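Local coordinates for putative phosphosugar isomerase (Clostridium difficile, PDB 3G68), which probably binds phosphorylated sugars through paired SIS domains and may act as an isomerase related to glutamine-fructose-6-phosphate transaminase, at residues 208-219 with 257-267; 228-236 with 321-332. All coordinates share one frame; numbering follows the deposited sequence.

Contact 1 of 2, residues 208-219 with 257-267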
loop_
_atom_site.group_PDB
_atom_site.type_symbol
_atom_site.label_atom_id
_atom_site.label_comp_id
_atom_site.label_asym_id
_atom_site.label_seq_id
_atom_site.Cartn_x
_atom_site.Cartn_y
_atom_site.Cartn_z
ATOM N N SER B 208 42.465 -42.902 -5.292
ATOM C CA SER B 208 43.337 -42.592 -4.134
ATOM C C SER B 208 44.086 -43.837 -3.650
ATOM O O SER B 208 43.496 -44.888 -3.448
ATOM C CB SER B 208 42.558 -42.016 -2.952
ATOM O OG SER B 208 41.806 -40.860 -3.259
ATOM N N LYS B 209 45.398 -43.698 -3.540
ATOM C CA LYS B 209 46.311 -44.746 -3.092
ATOM C C LYS B 209 46.831 -44.446 -1.675
ATOM O O LYS B 209 46.967 -45.363 -0.896
ATOM C CB LYS B 209 47.491 -44.852 -4.044
ATOM C CG LYS B 209 47.108 -45.403 -5.432
ATOM C CD LYS B 209 48.260 -45.385 -6.388
ATOM C CE LYS B 209 47.849 -45.950 -7.753
ATOM N NZ LYS B 209 46.627 -45.269 -8.303
ATOM N N GLU B 210 47.177 -43.187 -1.395
ATOM C CA GLU B 210 47.603 -42.761 -0.047
ATOM C C GLU B 210 47.424 -41.277 0.045
ATOM O O GLU B 210 47.715 -40.532 -0.932
ATOM C CB GLU B 210 49.027 -43.232 0.282
ATOM C CG GLU B 210 50.130 -42.776 -0.632
ATOM C CD GLU B 210 50.791 -41.490 -0.199
ATOM O OE1 GLU B 210 50.286 -40.866 0.749
ATOM O OE2 GLU B 210 51.845 -41.104 -0.825
ATOM N N ILE B 211 46.945 -40.837 1.193
ATOM C CA ILE B 211 46.586 -39.440 1.380
ATOM C C ILE B 211 47.282 -38.799 2.572
ATOM O O ILE B 211 47.508 -39.435 3.594
ATOM C CB ILE B 211 45.049 -39.321 1.630
ATOM C CG1 ILE B 211 44.232 -39.917 0.475
ATOM C CG2 ILE B 211 44.639 -37.842 1.844
ATOM C CD1 ILE B 211 42.744 -40.124 0.777
ATOM N N ARG B 212 47.594 -37.518 2.442
ATOM C CA ARG B 212 48.084 -36.715 3.539
ATOM C C ARG B 212 47.251 -35.424 3.553
ATOM O O ARG B 212 46.869 -34.938 2.505
ATOM C CB ARG B 212 49.587 -36.420 3.407
ATOM C CG ARG B 212 50.408 -37.659 3.629
ATOM C CD ARG B 212 51.879 -37.307 3.685
ATOM N NE ARG B 212 52.682 -38.502 3.871
ATOM C CZ ARG B 212 53.088 -39.287 2.894
ATOM N NH1 ARG B 212 52.823 -39.008 1.613
ATOM N NH2 ARG B 212 53.800 -40.370 3.190
ATOM N N ILE B 213 46.882 -34.945 4.728
ATOM C CA ILE B 213 46.123 -33.691 4.871
ATOM C C ILE B 213 47.075 -32.727 5.579
ATOM O O ILE B 213 47.727 -33.112 6.557
ATOM C CB ILE B 213 44.835 -33.852 5.705
ATOM C CG1 ILE B 213 43.957 -34.950 5.120
ATOM C CG2 ILE B 213 44.055 -32.513 5.762
ATOM C CD1 ILE B 213 42.721 -35.263 5.999
ATOM N N ILE B 214 47.184 -31.500 5.063
ATOM C CA ILE B 214 48.019 -30.467 5.678
ATOM C C ILE B 214 47.077 -29.345 6.117
ATOM O O ILE B 214 46.335 -28.797 5.275
ATOM C CB ILE B 214 49.071 -29.907 4.707
ATOM C CG1 ILE B 214 49.883 -31.038 4.073
ATOM C CG2 ILE B 214 49.964 -28.878 5.410
ATOM C CD1 ILE B 214 50.886 -30.563 3.073
ATOM N N GLY B 215 47.066 -29.052 7.422
ATOM C CA GLY B 215 46.201 -28.016 8.007
ATOM C C GLY B 215 46.971 -26.944 8.769
ATOM O O GLY B 215 48.163 -27.083 9.033
ATOM N N HIS B 216 46.270 -25.863 9.105
ATOM C CA HIS B 216 46.803 -24.821 9.965
ATOM C C HIS B 216 46.640 -25.278 11.431
ATOM O O HIS B 216 45.733 -26.055 11.730
ATOM C CB HIS B 216 46.044 -23.500 9.742
ATOM C CG HIS B 216 46.608 -22.341 10.510
ATOM N ND1 HIS B 216 46.202 -22.035 11.785
ATOM C CD2 HIS B 216 47.563 -21.436 10.192
ATOM C CE1 HIS B 216 46.862 -20.975 12.215
ATOM N NE2 HIS B 216 47.696 -20.592 11.269
ATOM N N SER B 217 47.478 -24.765 12.344
ATOM C CA SER B 217 47.378 -25.129 13.765
ATOM C C SER B 217 45.983 -24.893 14.385
ATOM O O SER B 217 45.576 -25.636 15.272
ATOM C CB SER B 217 48.448 -24.406 14.612
ATOM O OG SER B 217 48.441 -23.009 14.401
ATOM N N ASP B 218 45.253 -23.888 13.902
ATOM C CA ASP B 218 43.910 -23.562 14.405
ATOM C C ASP B 218 42.900 -24.684 14.169
ATOM O O ASP B 218 41.897 -24.757 14.896
ATOM C CB ASP B 218 43.369 -22.256 13.791
ATOM C CG ASP B 218 44.143 -21.033 14.216
ATOM O OD1 ASP B 218 44.823 -21.071 15.273
ATOM O OD2 ASP B 218 44.040 -20.029 13.494
ATOM N N ILE B 219 43.182 -25.547 13.180
ATOM C CA ILE B 219 42.349 -26.694 12.863
ATOM C C ILE B 219 43.144 -28.017 12.961
ATOM O O ILE B 219 42.816 -28.999 12.326
ATOM C CB ILE B 219 41.597 -26.513 11.506
ATOM C CG1 ILE B 219 42.559 -26.181 10.373
ATOM C CG2 ILE B 219 40.465 -25.448 11.702
ATOM C CD1 ILE B 219 41.941 -26.322 8.911
ATOM N N ASP B 257 52.129 -40.788 -6.904
ATOM C CA ASP B 257 50.948 -41.519 -6.419
ATOM C C ASP B 257 50.360 -40.951 -5.103
ATOM O O ASP B 257 49.385 -41.525 -4.578
ATOM C CB ASP B 257 51.280 -43.007 -6.199
ATOM C CG ASP B 257 51.341 -43.833 -7.489
ATOM O OD1 ASP B 257 50.813 -43.431 -8.562
ATOM O OD2 ASP B 257 51.900 -44.942 -7.381
ATOM N N SER B 258 50.940 -39.870 -4.557
ATOM C CA SER B 258 50.449 -39.248 -3.332
ATOM C C SER B 258 49.268 -38.311 -3.632
ATOM O O SER B 258 49.284 -37.568 -4.652
ATOM C CB SER B 258 51.535 -38.359 -2.684
ATOM O OG SER B 258 52.714 -39.088 -2.370
ATOM N N THR B 259 48.281 -38.344 -2.744
ATOM C CA THR B 259 47.159 -37.419 -2.726
ATOM C C THR B 259 47.346 -36.524 -1.508
ATOM O O THR B 259 47.612 -37.025 -0.383
ATOM C CB THR B 259 45.833 -38.137 -2.665
ATOM O OG1 THR B 259 45.670 -38.935 -3.851
ATOM C CG2 THR B 259 44.668 -37.110 -2.568
ATOM N N ILE B 260 47.161 -35.221 -1.713
ATOM C CA ILE B 260 47.296 -34.226 -0.627
ATOM C C ILE B 260 46.128 -33.259 -0.634
ATOM O O ILE B 260 45.751 -32.712 -1.677
ATOM C CB ILE B 260 48.602 -33.360 -0.651
ATOM C CG1 ILE B 260 49.850 -34.213 -0.826
ATOM C CG2 ILE B 260 48.734 -32.560 0.655
ATOM C CD1 ILE B 260 50.085 -34.611 -2.221
ATOM N N PHE B 261 45.533 -33.089 0.557
ATOM C CA PHE B 261 44.449 -32.141 0.798
ATOM C C PHE B 261 45.059 -31.042 1.655
ATOM O O PHE B 261 45.660 -31.349 2.705
ATOM C CB PHE B 261 43.278 -32.760 1.535
ATOM C CG PHE B 261 42.536 -33.730 0.719
ATOM C CD1 PHE B 261 41.614 -33.280 -0.224
ATOM C CD2 PHE B 261 42.772 -35.085 0.834
ATOM C CE1 PHE B 261 40.926 -34.157 -1.024
ATOM C CE2 PHE B 261 42.058 -35.999 0.037
ATOM C CZ PHE B 261 41.134 -35.531 -0.891
ATOM N N ILE B 262 44.959 -29.799 1.183
ATOM C CA ILE B 262 45.439 -28.633 1.934
ATOM C C ILE B 262 44.216 -27.848 2.429
ATOM O O ILE B 262 43.403 -27.370 1.638
ATOM C CB ILE B 262 46.401 -27.748 1.110
ATOM C CG1 ILE B 262 47.640 -28.599 0.705
ATOM C CG2 ILE B 262 46.852 -26.533 1.945
ATOM C CD1 ILE B 262 48.794 -27.846 0.019
ATOM N N LEU B 263 44.090 -27.764 3.750
ATOM C CA LEU B 263 43.010 -27.029 4.415
ATOM C C LEU B 263 43.612 -25.649 4.679
ATOM O O LEU B 263 44.384 -25.471 5.613
ATOM C CB LEU B 263 42.626 -27.749 5.706
ATOM C CG LEU B 263 42.179 -29.213 5.559
ATOM C CD1 LEU B 263 41.749 -29.768 6.954
ATOM C CD2 LEU B 263 41.046 -29.305 4.564
ATOM N N ASP B 264 43.305 -24.709 3.795
ATOM C CA ASP B 264 43.908 -23.380 3.793
ATOM C C ASP B 264 43.033 -22.355 4.529
ATOM O O ASP B 264 42.041 -21.845 3.993
ATOM C CB ASP B 264 44.207 -22.947 2.352
ATOM C CG ASP B 264 44.779 -21.529 2.263
ATOM O OD1 ASP B 264 45.295 -21.008 3.278
ATOM O OD2 ASP B 264 44.695 -20.940 1.170
ATOM N N THR B 265 43.441 -22.020 5.749
ATOM C CA THR B 265 42.673 -21.063 6.580
ATOM C C THR B 265 42.978 -19.589 6.304
ATOM O O THR B 265 42.366 -18.710 6.924
ATOM C CB THR B 265 42.847 -21.326 8.076
ATOM O OG1 THR B 265 44.188 -21.023 8.459
ATOM C CG2 THR B 265 42.493 -22.776 8.432
ATOM N N GLY B 266 43.892 -19.324 5.376
ATOM C CA GLY B 266 44.228 -17.974 4.994
ATOM C C GLY B 266 45.207 -17.262 5.922
ATOM O O GLY B 266 45.466 -16.084 5.714
ATOM N N LYS B 267 45.739 -17.954 6.935
ATOM C CA LYS B 267 46.720 -17.376 7.879
ATOM C C LYS B 267 48.153 -17.765 7.539
ATOM O O LYS B 267 49.082 -17.328 8.212
ATOM C CB LYS B 267 46.425 -17.807 9.314
ATOM C CG LYS B 267 45.189 -17.188 9.905
ATOM C CD LYS B 267 44.813 -17.781 11.284
ATOM C CE LYS B 267 45.558 -17.181 12.468
ATOM N NZ LYS B 267 44.779 -17.396 13.744
HETATM O O HOH W 1 43.192 -38.913 -4.902
HETATM O O HOH W 2 46.744 -41.384 -4.147
HETATM O O HOH W 3 50.234 -38.217 0.274
HETATM O O HOH W 4 43.067 -20.302 11.014
#
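T259 N donates to E210 O in the first of five backbone hydrogen bonds that join strand 258-264 to strand 210-215, an example of how neighbouring parallel strands share their peptide groups. F261 N and L263 N likewise donate to R212 O and I214 O, while R212 N and I214 N donate to T259 O and F261 O. The axes of the two short strand segments are inclined by 23°.

Apolar side chains divide between the two faces of the sheet. On one, CG2 of I211 meets the edge of the F261 ring, 3.5 Å from CD2; I213 CG2 rests on L263 CD1, and I219 CD1 reaches L263 CB at 3.6 Å. On the other, I214 CB and I262 CG1 are 4.4 Å apart.

Polar groups gather at the two ends. Near the start, S258 OG donates to E210 OE2 (2.7 Å) on the syn side of the carboxylate, though 35° out of its plane; the bend at chi2 of E210 (91°) turns the carboxylate to this hydroxyl. R212 NH1 forms a salt bridge with E210 OE1, and a water held by that same oxygen also donates to T259 O. A second water joins K209 N, D257 O and T259 OG1.

Past the strand ends, K267 NZ forms a salt bridge with D218 OD2, on its syn lone pair, at 2.7 Å. The K267 chain crosses the H216 ring at about a right angle, its CD making an off-centre CH-pi contact 4.3 Å from the centroid. H216 ND1 accepts from D218 N. With both K267 and a water on D218 OD2, the carboxylate is probably kept ionised. The contact as a whole has an apolar centre bounded by charged, hydrated ends.

Contact 2 of 2, residues 228-236 with 321-332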
loop_
_atom_site.group_PDB
_atom_site.type_symbol
_atom_site.label_atom_id
_atom_site.label_comp_id
_atom_site.label_asym_id
_atom_site.label_seq_id
_atom_site.Cartn_x
_atom_site.Cartn_y
_atom_site.Cartn_z
ATOM N N LEU B 228 41.838 -39.577 10.194
ATOM C CA LEU B 228 41.348 -40.864 10.754
ATOM C C LEU B 228 40.090 -41.347 10.022
ATOM O O LEU B 228 39.982 -42.527 9.719
ATOM C CB LEU B 228 41.043 -40.757 12.259
ATOM C CG LEU B 228 40.439 -41.958 12.984
ATOM C CD1 LEU B 228 41.364 -43.219 12.859
ATOM C CD2 LEU B 228 40.100 -41.626 14.487
ATOM N N LYS B 229 39.147 -40.451 9.733
ATOM C CA LYS B 229 37.893 -40.892 9.074
ATOM C C LYS B 229 38.142 -41.365 7.642
ATOM O O LYS B 229 37.552 -42.355 7.211
ATOM C CB LYS B 229 36.794 -39.828 9.152
ATOM C CG LYS B 229 36.243 -39.652 10.582
ATOM C CD LYS B 229 35.422 -40.865 11.028
ATOM C CE LYS B 229 35.511 -41.152 12.521
ATOM N NZ LYS B 229 34.835 -40.172 13.342
ATOM N N LEU B 230 39.046 -40.699 6.936
ATOM C CA LEU B 230 39.441 -41.174 5.589
ATOM C C LEU B 230 40.115 -42.555 5.720
ATOM O O LEU B 230 39.865 -43.451 4.915
ATOM C CB LEU B 230 40.401 -40.201 4.903
ATOM C CG LEU B 230 39.845 -38.923 4.243
ATOM C CD1 LEU B 230 40.983 -37.975 3.833
ATOM C CD2 LEU B 230 38.978 -39.281 3.046
ATOM N N LEU B 231 41.013 -42.706 6.686
ATOM C CA LEU B 231 41.685 -43.991 6.894
ATOM C C LEU B 231 40.675 -45.105 7.112
ATOM O O LEU B 231 40.772 -46.174 6.505
ATOM C CB LEU B 231 42.622 -43.954 8.109
ATOM C CG LEU B 231 43.442 -45.221 8.440
ATOM C CD1 LEU B 231 44.713 -44.816 9.227
ATOM C CD2 LEU B 231 42.632 -46.306 9.206
ATOM N N GLU B 232 39.717 -44.851 7.984
ATOM C CA GLU B 232 38.708 -45.872 8.337
ATOM C C GLU B 232 37.790 -46.251 7.183
ATOM O O GLU B 232 37.313 -47.376 7.126
ATOM C CB GLU B 232 37.867 -45.369 9.503
ATOM C CG GLU B 232 38.638 -45.252 10.819
ATOM C CD GLU B 232 37.830 -44.592 11.959
ATOM O OE1 GLU B 232 36.821 -43.894 11.709
ATOM O OE2 GLU B 232 38.245 -44.765 13.121
ATOM N N THR B 233 37.572 -45.335 6.245
ATOM C CA THR B 233 36.601 -45.552 5.159
ATOM C C THR B 233 37.237 -45.849 3.802
ATOM O O THR B 233 36.741 -46.686 3.040
ATOM C CB THR B 233 35.647 -44.342 5.064
ATOM O OG1 THR B 233 36.382 -43.125 4.823
ATOM C CG2 THR B 233 34.846 -44.206 6.361
HETATM N N MSE B 234 38.320 -45.153 3.493
HETATM C CA MSE B 234 39.058 -45.386 2.239
HETATM C C MSE B 234 40.000 -46.577 2.381
HETATM O O MSE B 234 40.445 -47.163 1.377
HETATM C CB MSE B 234 39.857 -44.146 1.847
HETATM C CG MSE B 234 39.028 -42.893 1.665
HETATM SE SE MSE B 234 38.008 -42.932 0.015
HETATM C CE MSE B 234 39.505 -42.690 -1.217
ATOM N N ARG B 235 40.354 -46.911 3.624
ATOM C CA ARG B 235 41.183 -48.081 3.952
ATOM C C ARG B 235 42.531 -48.162 3.238
ATOM O O ARG B 235 42.913 -49.187 2.655
ATOM C CB ARG B 235 40.350 -49.329 3.772
ATOM C CG ARG B 235 39.231 -49.231 4.759
ATOM C CD ARG B 235 38.251 -50.242 4.677
ATOM N NE ARG B 235 37.187 -49.858 5.584
ATOM C CZ ARG B 235 36.048 -50.520 5.732
ATOM N NH1 ARG B 235 35.810 -51.639 5.057
ATOM N NH2 ARG B 235 35.148 -50.042 6.583
ATOM N N ILE B 236 43.222 -47.037 3.324
ATOM C CA ILE B 236 44.540 -46.832 2.756
ATOM C C ILE B 236 45.294 -45.985 3.765
ATOM O O ILE B 236 44.685 -45.464 4.714
ATOM C CB ILE B 236 44.465 -46.083 1.375
ATOM C CG1 ILE B 236 43.783 -44.720 1.527
ATOM C CG2 ILE B 236 43.793 -46.974 0.312
ATOM C CD1 ILE B 236 43.680 -43.921 0.223
ATOM N N ILE B 321 33.536 -36.962 1.486
ATOM C CA ILE B 321 34.329 -37.919 0.727
ATOM C C ILE B 321 34.216 -39.291 1.382
ATOM O O ILE B 321 34.036 -40.270 0.678
ATOM C CB ILE B 321 35.813 -37.528 0.594
ATOM C CG1 ILE B 321 35.976 -36.396 -0.412
ATOM C CG2 ILE B 321 36.652 -38.743 0.109
ATOM C CD1 ILE B 321 37.401 -35.753 -0.444
ATOM N N CYS B 322 34.274 -39.331 2.719
ATOM C CA CYS B 322 34.153 -40.594 3.462
ATOM C C CYS B 322 32.824 -41.294 3.228
ATOM O O CYS B 322 32.761 -42.521 3.217
ATOM C CB CYS B 322 34.400 -40.402 4.959
ATOM S SG CYS B 322 36.057 -39.787 5.378
ATOM N N GLY B 323 31.750 -40.522 3.075
ATOM C CA GLY B 323 30.446 -41.089 2.820
ATOM C C GLY B 323 30.271 -41.545 1.381
ATOM O O GLY B 323 29.664 -42.604 1.139
ATOM N N GLU B 324 30.816 -40.789 0.428
ATOM C CA GLU B 324 30.557 -41.050 -0.999
ATOM C C GLU B 324 31.532 -41.898 -1.828
ATOM O O GLU B 324 31.123 -42.705 -2.675
ATOM C CB GLU B 324 30.428 -39.736 -1.742
ATOM C CG GLU B 324 29.235 -38.902 -1.311
ATOM C CD GLU B 324 28.990 -37.708 -2.272
ATOM O OE1 GLU B 324 29.885 -37.408 -3.088
ATOM O OE2 GLU B 324 27.908 -37.068 -2.207
ATOM N N ILE B 325 32.816 -41.661 -1.629
ATOM C CA ILE B 325 33.842 -42.321 -2.459
ATOM C C ILE B 325 34.036 -43.794 -2.100
ATOM O O ILE B 325 34.201 -44.592 -3.012
ATOM C CB ILE B 325 35.149 -41.485 -2.503
ATOM C CG1 ILE B 325 34.835 -40.083 -3.076
ATOM C CG2 ILE B 325 36.250 -42.185 -3.315
ATOM C CD1 ILE B 325 34.403 -40.029 -4.600
ATOM N N PRO B 326 34.060 -44.170 -0.797
ATOM C CA PRO B 326 34.187 -45.590 -0.501
ATOM C C PRO B 326 33.124 -46.481 -1.161
ATOM O O PRO B 326 33.441 -47.614 -1.507
ATOM C CB PRO B 326 34.063 -45.664 1.017
ATOM C CG PRO B 326 34.622 -44.403 1.473
ATOM C CD PRO B 326 34.123 -43.384 0.430
ATOM N N THR B 327 31.914 -45.961 -1.371
ATOM C CA THR B 327 30.859 -46.732 -2.057
ATOM C C THR B 327 31.272 -47.080 -3.498
ATOM O O THR B 327 30.754 -48.034 -4.068
ATOM C CB THR B 327 29.478 -46.000 -2.039
ATOM O OG1 THR B 327 29.545 -44.820 -2.852
ATOM C CG2 THR B 327 29.118 -45.586 -0.638
ATOM N N LEU B 328 32.194 -46.304 -4.091
ATOM C CA LEU B 328 32.730 -46.607 -5.425
ATOM C C LEU B 328 34.000 -47.474 -5.373
ATOM O O LEU B 328 34.574 -47.765 -6.413
ATOM C CB LEU B 328 33.019 -45.299 -6.165
ATOM C CG LEU B 328 31.939 -44.222 -6.210
ATOM C CD1 LEU B 328 32.445 -43.038 -7.013
ATOM C CD2 LEU B 328 30.651 -44.760 -6.803
ATOM N N ARG B 329 34.407 -47.915 -4.181
ATOM C CA ARG B 329 35.607 -48.707 -3.932
ATOM C C ARG B 329 35.298 -49.961 -3.108
ATOM O O ARG B 329 36.145 -50.460 -2.364
ATOM C CB ARG B 329 36.664 -47.854 -3.180
ATOM C CG ARG B 329 37.150 -46.628 -3.912
ATOM C CD ARG B 329 37.718 -45.571 -2.942
ATOM N NE ARG B 329 38.786 -46.047 -2.038
ATOM C CZ ARG B 329 40.093 -45.990 -2.287
ATOM N NH1 ARG B 329 40.560 -45.475 -3.405
ATOM N NH2 ARG B 329 40.964 -46.431 -1.379
ATOM N N GLY B 330 34.077 -50.466 -3.232
ATOM C CA GLY B 330 33.658 -51.709 -2.567
ATOM C C GLY B 330 33.476 -51.712 -1.061
ATOM O O GLY B 330 33.554 -52.775 -0.445
ATOM N N VAL B 331 33.222 -50.542 -0.471
ATOM C CA VAL B 331 33.083 -50.430 0.963
ATOM C C VAL B 331 31.818 -49.679 1.319
ATOM O O VAL B 331 31.434 -48.703 0.663
ATOM C CB VAL B 331 34.257 -49.664 1.561
ATOM C CG1 VAL B 331 34.092 -49.415 3.075
ATOM C CG2 VAL B 331 35.586 -50.408 1.267
ATOM N N ASP B 332 31.166 -50.177 2.365
ATOM C CA ASP B 332 30.072 -49.499 2.993
ATOM C C ASP B 332 30.839 -48.807 4.103
ATOM O O ASP B 332 31.278 -49.470 5.060
ATOM C CB ASP B 332 29.033 -50.477 3.558
ATOM C CG ASP B 332 27.959 -49.777 4.375
ATOM O OD1 ASP B 332 28.154 -48.592 4.730
ATOM O OD2 ASP B 332 26.933 -50.427 4.685
HETATM O O HOH W 5 37.185 -47.489 0.260
#
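The flat guanidinium of R329 is covered on one face by the selenomethionine methyl of M234, whose CE sits over the centre, 3.4 Å above the plane. At its edge lie M234 O, I236 CG2 and a water. NH2 donates to M234 O (2.9 Å, 162° at the hydrogen), and the water accepts from NE and donates to T233 O, a pair of links that fixes the rotation of the group. R235 presents one face of its own guanidinium to V331 CG1, offset toward the rim; its edge turns to the E232 carbonyl, where NE donates to E232 O.

The bend at chi2 of M234 (-74°) brings SE to I325 CG2, 3.8 Å away, and the bend at chi3 (-72°) turns CE over the R329 guanidinium. C322 SG lies against the backbone of K229 and L230, and T233 OG1, which donates to K229 O, is 3.4 Å from C322 CB.

The end of helix 220-234 is thereby packed on helix 316-324 and the turn after it. L230 and I236 reach strand 210-215, I321 and I325 lean on helices 187-200 and 202-206, and R329 NH1 bonds V206 O and S208 O.

In the fold
From the N terminus, the chain enters contact 1 at 208-219, passes directly into helix 220-234 and so into contact 2 at 228-236. It returns to contact 1 at 257-267, closing a loop that holds helix 220-234, strand 238-242 and helix 243-250, and closes the longer loop of contact 2 at 321-332. The two loops therefore cross. Contact 1 joins central strands of the second parallel sheet, which repeats the 2-1-3-4-5 strand order of the first; contact 2 ties together two helices that cover one face. Their centres are about 17 Å apart, yet they meet: S208 CB packs on M234 CE and F261 CZ on I321 CD1.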